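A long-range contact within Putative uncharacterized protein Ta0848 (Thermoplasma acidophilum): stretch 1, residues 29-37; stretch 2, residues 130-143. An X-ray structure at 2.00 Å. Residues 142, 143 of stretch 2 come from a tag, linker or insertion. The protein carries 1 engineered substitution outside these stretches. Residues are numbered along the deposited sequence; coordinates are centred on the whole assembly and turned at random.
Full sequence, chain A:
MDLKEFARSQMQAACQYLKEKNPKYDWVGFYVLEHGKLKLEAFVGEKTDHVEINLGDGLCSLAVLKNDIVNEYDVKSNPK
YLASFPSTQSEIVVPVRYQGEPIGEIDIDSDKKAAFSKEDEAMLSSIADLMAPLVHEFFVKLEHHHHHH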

ATOM      1  N   GLY A  29      13.171   0.542  -6.278  1.00 32.42           N
ATOM      2  CA  GLY A  29      12.920   1.818  -5.629  1.00 36.28           C
ATOM      3  C   GLY A  29      11.710   2.579  -6.102  1.00 33.26           C
ATOM      4  O   GLY A  29      11.274   2.441  -7.246  1.00 31.76           O
ATOM      5  N   PHE A  30      11.183   3.398  -5.190  1.00 33.09           N
ATOM      6  CA  PHE A  30      10.176   4.336  -5.493  1.00 34.28           C
ATOM      7  C   PHE A  30      10.774   5.728  -5.435  1.00 36.36           C
ATOM      8  O   PHE A  30      11.264   6.200  -4.353  1.00 33.54           O
ATOM      9  CB  PHE A  30       9.003   4.292  -4.536  1.00 34.43           C
ATOM     10  CG  PHE A  30       8.072   3.081  -4.694  1.00 36.76           C
ATOM     11  CD1 PHE A  30       8.471   1.814  -4.336  1.00 36.61           C
ATOM     12  CD2 PHE A  30       6.765   3.240  -5.118  1.00 31.69           C
ATOM     13  CE1 PHE A  30       7.597   0.717  -4.448  1.00 36.39           C
ATOM     14  CE2 PHE A  30       5.896   2.152  -5.187  1.00 33.83           C
ATOM     15  CZ  PHE A  30       6.330   0.888  -4.862  1.00 33.66           C
ATOM     16  N   TYR A  31      10.669   6.392  -6.585  1.00 30.65           N
ATOM     17  CA  TYR A  31      10.963   7.790  -6.697  1.00 34.34           C
ATOM     18  C   TYR A  31       9.679   8.546  -6.763  1.00 32.88           C
ATOM     19  O   TYR A  31       8.750   8.116  -7.451  1.00 31.06           O
ATOM     20  CB  TYR A  31      11.762   8.095  -7.959  1.00 31.81           C
ATOM     21  CG  TYR A  31      13.207   7.673  -7.882  1.00 33.81           C
ATOM     22  CD1 TYR A  31      14.172   8.532  -7.359  1.00 34.20           C
ATOM     23  CD2 TYR A  31      13.610   6.449  -8.362  1.00 34.82           C
ATOM     24  CE1 TYR A  31      15.478   8.150  -7.259  1.00 36.62           C
ATOM     25  CE2 TYR A  31      14.931   6.072  -8.325  1.00 39.44           C
ATOM     26  CZ  TYR A  31      15.870   6.938  -7.762  1.00 41.11           C
ATOM     27  OH  TYR A  31      17.194   6.562  -7.695  1.00 32.51           O
ATOM     28  N   VAL A  32       9.630   9.690  -6.081  1.00 31.18           N
ATOM     29  CA  VAL A  32       8.412  10.473  -6.065  1.00 31.58           C
ATOM     30  C   VAL A  32       8.719  11.894  -6.462  1.00 30.68           C
ATOM     31  O   VAL A  32       9.779  12.392  -6.108  1.00 32.96           O
ATOM     32  CB  VAL A  32       7.801  10.530  -4.681  1.00 33.05           C
ATOM     33  CG1 VAL A  32       6.422  11.266  -4.728  1.00 31.65           C
ATOM     34  CG2 VAL A  32       7.692   9.132  -4.092  1.00 36.06           C
ATOM     35  N   LEU A  33       7.801  12.545  -7.181  1.00 29.97           N
ATOM     36  CA  LEU A  33       7.996  13.954  -7.578  1.00 32.38           C
ATOM     37  C   LEU A  33       7.669  14.879  -6.440  1.00 32.54           C
ATOM     38  O   LEU A  33       6.553  14.849  -5.903  1.00 29.07           O
ATOM     39  CB  LEU A  33       7.124  14.343  -8.772  1.00 31.03           C
ATOM     40  CG  LEU A  33       7.535  13.778 -10.126  1.00 33.75           C
ATOM     41  CD1 LEU A  33       6.385  13.882 -11.127  1.00 39.69           C
ATOM     42  CD2 LEU A  33       8.790  14.515 -10.680  1.00 32.61           C
ATOM     43  N   GLU A  34       8.661  15.685  -6.046  1.00 32.09           N
ATOM     44  CA  GLU A  34       8.534  16.585  -4.958  1.00 35.92           C
ATOM     45  C   GLU A  34       9.121  17.872  -5.483  1.00 39.90           C
ATOM     46  O   GLU A  34      10.290  17.876  -5.848  1.00 33.15           O
ATOM     47  CB  GLU A  34       9.325  16.031  -3.740  1.00 32.92           C
ATOM     48  CG  GLU A  34       8.741  14.697  -3.258  1.00 36.81           C
ATOM     49  CD  GLU A  34       9.498  14.009  -2.166  1.00 38.49           C
ATOM     50  OE1 GLU A  34      10.266  14.737  -1.540  1.00 38.80           O
ATOM     51  OE2 GLU A  34       9.313  12.749  -1.905  1.00 36.03           O
ATOM     52  N   HIS A  35       8.299  18.912  -5.598  1.00 39.53           N
ATOM     53  CA  HIS A  35       8.719  20.231  -6.122  1.00 37.01           C
ATOM     54  C   HIS A  35       9.473  20.129  -7.452  1.00 38.76           C
ATOM     55  O   HIS A  35      10.490  20.805  -7.701  1.00 39.74           O
ATOM     56  CB  HIS A  35       9.571  20.954  -5.081  1.00 37.95           C
ATOM     57  CG  HIS A  35       8.879  21.114  -3.769  1.00 36.98           C
ATOM     58  ND1 HIS A  35       8.006  22.147  -3.515  1.00 37.92           N
ATOM     59  CD2 HIS A  35       8.893  20.341  -2.659  1.00 36.64           C
ATOM     60  CE1 HIS A  35       7.531  22.015  -2.285  1.00 39.64           C
ATOM     61  NE2 HIS A  35       8.041  20.912  -1.751  1.00 39.21           N
ATOM     62  N   GLY A  36       8.980  19.263  -8.307  1.00 33.74           N
ATOM     63  CA  GLY A  36       9.494  19.190  -9.677  1.00 35.92           C
ATOM     64  C   GLY A  36      10.781  18.433  -9.833  1.00 36.51           C
ATOM     65  O   GLY A  36      11.398  18.488 -10.869  1.00 34.74           O
ATOM     66  N   LYS A  37      11.170  17.699  -8.801  1.00 31.63           N
ATOM     67  CA  LYS A  37      12.277  16.809  -8.888  1.00 34.79           C
ATOM     68  C   LYS A  37      11.965  15.441  -8.267  1.00 32.98           C
ATOM     69  O   LYS A  37      11.183  15.320  -7.295  1.00 36.67           O
ATOM     70  CB  LYS A  37      13.408  17.509  -8.110  1.00 37.98           C
ATOM     71  CG  LYS A  37      14.736  16.812  -8.085  1.00 42.52           C
ATOM     72  CD  LYS A  37      15.887  17.800  -7.830  1.00 42.61           C
ATOM     73  CE  LYS A  37      15.843  18.556  -6.518  1.00 41.25           C
ATOM     74  NZ  LYS A  37      16.865  19.661  -6.580  1.00 39.77           N
ATOM     75  N   LEU A 130      -2.033   0.188  -7.975  1.00 34.37           N
ATOM     76  CA  LEU A 130      -2.516  -0.150  -6.638  1.00 36.36           C
ATOM     77  C   LEU A 130      -1.805   0.660  -5.536  1.00 35.21           C
ATOM     78  O   LEU A 130      -2.406   1.011  -4.529  1.00 32.31           O
ATOM     79  CB  LEU A 130      -2.379  -1.646  -6.348  1.00 35.13           C
ATOM     80  CG  LEU A 130      -3.101  -2.605  -7.297  1.00 37.77           C
ATOM     81  CD1 LEU A 130      -2.733  -4.055  -7.034  1.00 38.71           C
ATOM     82  CD2 LEU A 130      -4.555  -2.404  -7.195  1.00 41.31           C
ATOM     83  N   MET A 131      -0.546   0.989  -5.758  1.00 32.28           N
ATOM     84  CA  MET A 131       0.282   1.716  -4.807  1.00 30.04           C
ATOM     85  C   MET A 131       0.136   3.222  -4.908  1.00 32.54           C
ATOM     86  O   MET A 131       0.583   3.949  -4.003  1.00 29.16           O
ATOM     87  CB  MET A 131       1.775   1.375  -4.993  1.00 32.74           C
ATOM     88  CG  MET A 131       2.095  -0.097  -4.662  1.00 34.89           C
ATOM     89  SD  MET A 131       1.726  -0.455  -2.910  1.00 30.90           S
ATOM     90  CE  MET A 131       2.949   0.559  -2.079  1.00 34.40           C
ATOM     91  N   ALA A 132      -0.537   3.709  -5.937  1.00 33.35           N
ATOM     92  CA  ALA A 132      -0.537   5.159  -6.152  1.00 31.56           C
ATOM     93  C   ALA A 132      -1.030   6.037  -4.997  1.00 31.09           C
ATOM     94  O   ALA A 132      -0.413   7.050  -4.715  1.00 31.21           O
ATOM     95  CB  ALA A 132      -1.257   5.512  -7.407  1.00 32.15           C
ATOM     96  N   PRO A 133      -2.111   5.656  -4.316  1.00 31.90           N
ATOM     97  CA  PRO A 133      -2.512   6.570  -3.237  1.00 31.68           C
ATOM     98  C   PRO A 133      -1.463   6.684  -2.182  1.00 29.58           C
ATOM     99  O   PRO A 133      -1.269   7.724  -1.568  1.00 32.08           O
ATOM    100  CB  PRO A 133      -3.777   5.885  -2.657  1.00 32.85           C
ATOM    101  CG  PRO A 133      -4.391   5.253  -3.887  1.00 32.65           C
ATOM    102  CD  PRO A 133      -3.216   4.745  -4.692  1.00 34.50           C
ATOM    103  N   LEU A 134      -0.773   5.582  -1.949  1.00 30.30           N
ATOM    104  CA  LEU A 134       0.223   5.594  -0.958  1.00 30.78           C
ATOM    105  C   LEU A 134       1.403   6.439  -1.377  1.00 32.54           C
ATOM    106  O   LEU A 134       1.919   7.184  -0.592  1.00 35.73           O
ATOM    107  CB  LEU A 134       0.688   4.186  -0.623  1.00 34.36           C
ATOM    108  CG  LEU A 134      -0.346   3.328   0.086  1.00 35.93           C
ATOM    109  CD1 LEU A 134      -0.020   1.858  -0.145  1.00 35.97           C
ATOM    110  CD2 LEU A 134      -0.312   3.676   1.548  1.00 33.04           C
ATOM    111  N   VAL A 135       1.863   6.294  -2.599  1.00 32.29           N
ATOM    112  CA  VAL A 135       3.005   7.086  -3.116  1.00 31.69           C
ATOM    113  C   VAL A 135       2.607   8.567  -3.133  1.00 30.66           C
ATOM    114  O   VAL A 135       3.404   9.432  -2.896  1.00 31.70           O
ATOM    115  CB  VAL A 135       3.310   6.714  -4.569  1.00 31.89           C
ATOM    116  CG1 VAL A 135       4.263   7.732  -5.205  1.00 35.47           C
ATOM    117  CG2 VAL A 135       3.918   5.360  -4.625  1.00 33.67           C
ATOM    118  N   HIS A 136       1.338   8.829  -3.367  1.00 32.39           N
ATOM    119  CA  HIS A 136       0.831  10.178  -3.415  1.00 31.52           C
ATOM    120  C   HIS A 136       1.002  10.938  -2.106  1.00 37.84           C
ATOM    121  O   HIS A 136       1.134  12.139  -2.087  1.00 38.32           O
ATOM    122  CB  HIS A 136      -0.642  10.172  -3.792  1.00 36.28           C
ATOM    123  CG  HIS A 136      -1.251  11.538  -3.878  1.00 36.46           C
ATOM    124  ND1 HIS A 136      -2.080  12.036  -2.900  1.00 42.30           N
ATOM    125  CD2 HIS A 136      -1.130  12.523  -4.800  1.00 35.49           C
ATOM    126  CE1 HIS A 136      -2.476  13.257  -3.228  1.00 39.90           C
ATOM    127  NE2 HIS A 136      -1.913  13.574  -4.377  1.00 42.12           N
ATOM    128  N   GLU A 137       1.017  10.240  -1.001  1.00 38.22           N
ATOM    129  CA  GLU A 137       1.291  10.909   0.263  1.00 38.94           C
ATOM    130  C   GLU A 137       2.610  11.634   0.265  1.00 40.92           C
ATOM    131  O   GLU A 137       2.809  12.525   1.090  1.00 32.84           O
ATOM    132  CB  GLU A 137       1.272   9.889   1.413  1.00 37.46           C
ATOM    133  CG  GLU A 137      -0.109   9.336   1.709  1.00 35.06           C
ATOM    134  CD  GLU A 137      -1.044  10.445   2.160  1.00 41.38           C
ATOM    135  OE1 GLU A 137      -0.675  11.155   3.122  1.00 38.26           O
ATOM    136  OE2 GLU A 137      -2.125  10.581   1.566  1.00 36.90           O
ATOM    137  N   PHE A 138       3.549  11.230  -0.592  1.00 38.45           N
ATOM    138  CA  PHE A 138       4.819  11.980  -0.726  1.00 37.61           C
ATOM    139  C   PHE A 138       4.830  13.005  -1.865  1.00 37.68           C
ATOM    140  O   PHE A 138       5.755  13.815  -1.994  1.00 36.83           O
ATOM    141  CB  PHE A 138       5.977  10.999  -0.864  1.00 36.17           C
ATOM    142  CG  PHE A 138       6.351  10.380   0.416  1.00 34.49           C
ATOM    143  CD1 PHE A 138       7.198  11.023   1.262  1.00 39.19           C
ATOM    144  CD2 PHE A 138       5.818   9.185   0.796  1.00 37.41           C
ATOM    145  CE1 PHE A 138       7.581  10.486   2.459  1.00 41.18           C
ATOM    146  CE2 PHE A 138       6.158   8.644   2.023  1.00 39.64           C
ATOM    147  CZ  PHE A 138       7.057   9.275   2.846  1.00 40.47           C
ATOM    148  N   PHE A 139       3.810  12.987  -2.696  1.00 33.30           N
ATOM    149  CA  PHE A 139       3.822  13.830  -3.857  1.00 34.51           C
ATOM    150  C   PHE A 139       3.688  15.265  -3.403  1.00 38.01           C
ATOM    151  O   PHE A 139       2.927  15.546  -2.510  1.00 35.59           O
ATOM    152  CB  PHE A 139       2.663  13.525  -4.772  1.00 37.13           C
ATOM    153  CG  PHE A 139       2.556  14.464  -5.958  1.00 33.68           C
ATOM    154  CD1 PHE A 139       3.547  14.495  -6.921  1.00 39.63           C
ATOM    155  CD2 PHE A 139       1.484  15.331  -6.097  1.00 34.92           C
ATOM    156  CE1 PHE A 139       3.445  15.352  -8.038  1.00 40.21           C
ATOM    157  CE2 PHE A 139       1.417  16.247  -7.176  1.00 42.57           C
ATOM    158  CZ  PHE A 139       2.410  16.249  -8.159  1.00 36.01           C
ATOM    159  N   VAL A 140       4.471  16.155  -3.993  1.00 38.07           N
ATOM    160  CA  VAL A 140       4.355  17.621  -3.745  1.00 42.73           C
ATOM    161  C   VAL A 140       4.542  18.387  -5.061  1.00 38.21           C
ATOM    162  O   VAL A 140       5.574  18.276  -5.735  1.00 36.87           O
ATOM    163  CB  VAL A 140       5.393  18.170  -2.747  1.00 44.99           C
ATOM    164  CG1 VAL A 140       4.994  19.610  -2.345  1.00 49.86           C
ATOM    165  CG2 VAL A 140       5.501  17.285  -1.505  1.00 44.75           C
ATOM    166  N   LYS A 141       3.512  19.120  -5.416  1.00 35.15           N
ATOM    167  CA  LYS A 141       3.464  19.954  -6.600  1.00 44.13           C
ATOM    168  C   LYS A 141       4.493  21.085  -6.535  1.00 39.63           C
ATOM    169  O   LYS A 141       4.819  21.618  -5.474  1.00 40.73           O
ATOM    170  CB  LYS A 141       2.036  20.476  -6.703  1.00 51.03           C
ATOM    171  CG  LYS A 141       1.672  21.418  -7.829  1.00 64.70           C
ATOM    172  CD  LYS A 141       0.454  22.269  -7.405  1.00 75.99           C
ATOM    173  CE  LYS A 141       0.389  23.609  -8.149  1.00 93.69           C
ATOM    174  NZ  LYS A 141      -0.156  24.727  -7.313  1.00 96.48           N
ATOM    175  N   LEU A 142       5.069  21.378  -7.688  1.00 41.12           N
ATOM    176  CA  LEU A 142       6.001  22.491  -7.820  1.00 43.91           C
ATOM    177  C   LEU A 142       5.209  23.785  -7.823  1.00 46.08           C
ATOM    178  O   LEU A 142       4.361  23.978  -8.694  1.00 45.11           O
ATOM    179  CB  LEU A 142       6.778  22.354  -9.129  1.00 44.93           C
ATOM    180  CG  LEU A 142       7.850  23.394  -9.393  1.00 47.64           C
ATOM    181  CD1 LEU A 142       8.846  23.510  -8.261  1.00 43.72           C
ATOM    182  CD2 LEU A 142       8.547  23.009 -10.688  1.00 49.95           C
ATOM    183  N   GLU A 143       5.465  24.674  -6.864  1.00 42.56           N
ATOM    184  CA  GLU A 143       4.742  25.910  -6.888  1.00 48.31           C
ATOM    185  C   GLU A 143       5.633  27.139  -6.784  1.00 48.65           C
ATOM    186  O   GLU A 143       6.159  27.449  -5.709  1.00 46.54           O
ATOM    187  CB  GLU A 143       3.623  25.956  -5.849  1.00 59.73           C
ATOM    188  CG  GLU A 143       2.488  26.875  -6.326  1.00 74.41           C
ATOM    189  CD  GLU A 143       1.726  27.626  -5.227  1.00 79.20           C
ATOM    190  OE1 GLU A 143       0.488  27.472  -5.199  1.00 71.87           O
ATOM    191  OE2 GLU A 143       2.340  28.389  -4.431  1.00 83.28           O
TER
HETATM  192  O   HOH W   1       6.520  17.813  -8.198  1.00 31.56           O

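A helix that packs across a strand commonly buries apolar side chains against it, while a chain segment that continues beyond the helix can add hydrogen bonds of its own. The contact between residues 29-37 and 130-143 of Ta0848 illustrates both modes in succession. The axes of strand 29-34 and the helix that includes Met-131 and Val-135 approach to 9.9 Å at an angle of 53°, a spacing that leaves room for a layer of side chains.

In that layer, alternation along the strand sends Phe-30 and Val-32 toward the second stretch and Tyr-31 away from it. One helical turn supplies the matching pair, Met-131 and Val-135. Phe-30 CD2 lies 3.6 Å from Val-135 CG2, and the edge of the same ring meets Met-131, with Phe-30 CE2 4.2 Å from Met-131 CB. Val-32 CG2 packs 3.9 Å from Val-135 CG1, while Val-32 CG1 lies 3.9 Å from Phe-138 CB. These are dispersion contacts among buried residues, and each gains from the exclusion of water.

A type I turn from His-136 to Phe-139 redirects the chain, and the backbones come close enough to bond. Val-140 N donates to Leu-33 O at 3.1 Å, nearly straight at 171°, and Val-140 O accepts from His-35 N at 2.8 Å. The two bonds frame a single beta bridge between Glu-34 and Val-140, whose CA atoms are 4.5 Å apart. Leu-33 O also receives a CA-H...O contact from Phe-139, CA to O 3.6 Å. Although the CA-to-CB bond of Phe-139 points away, its ring reaches back, placing CE1 3.9 Å from Leu-33 CB.

At the outer edge the strand reverses through a type I' turn from Glu-34 to Lys-37, closed by reciprocal backbone bonds: Glu-34 N to Lys-37 O at 2.8 Å and Lys-37 N to Glu-34 O at 3.1 Å. The imidazole of His-35 lies against Val-140, whose CG1 sits over one ring face, 3.7 Å from the ring centroid, in a CH-pi contact. Leu-142, a tag residue, extends the packing, its CD1 3.2 Å from His-35 O. Gly-36 has a positive phi, which favours glycine, and a CB there would clash with CD2 of Leu-142. A water completes the polar edge: it accepts from Gly-36 N at 2.9 Å and donates to Val-140 O at 2.7 Å, so this carbonyl serves both a direct and a water-mediated link to the turn.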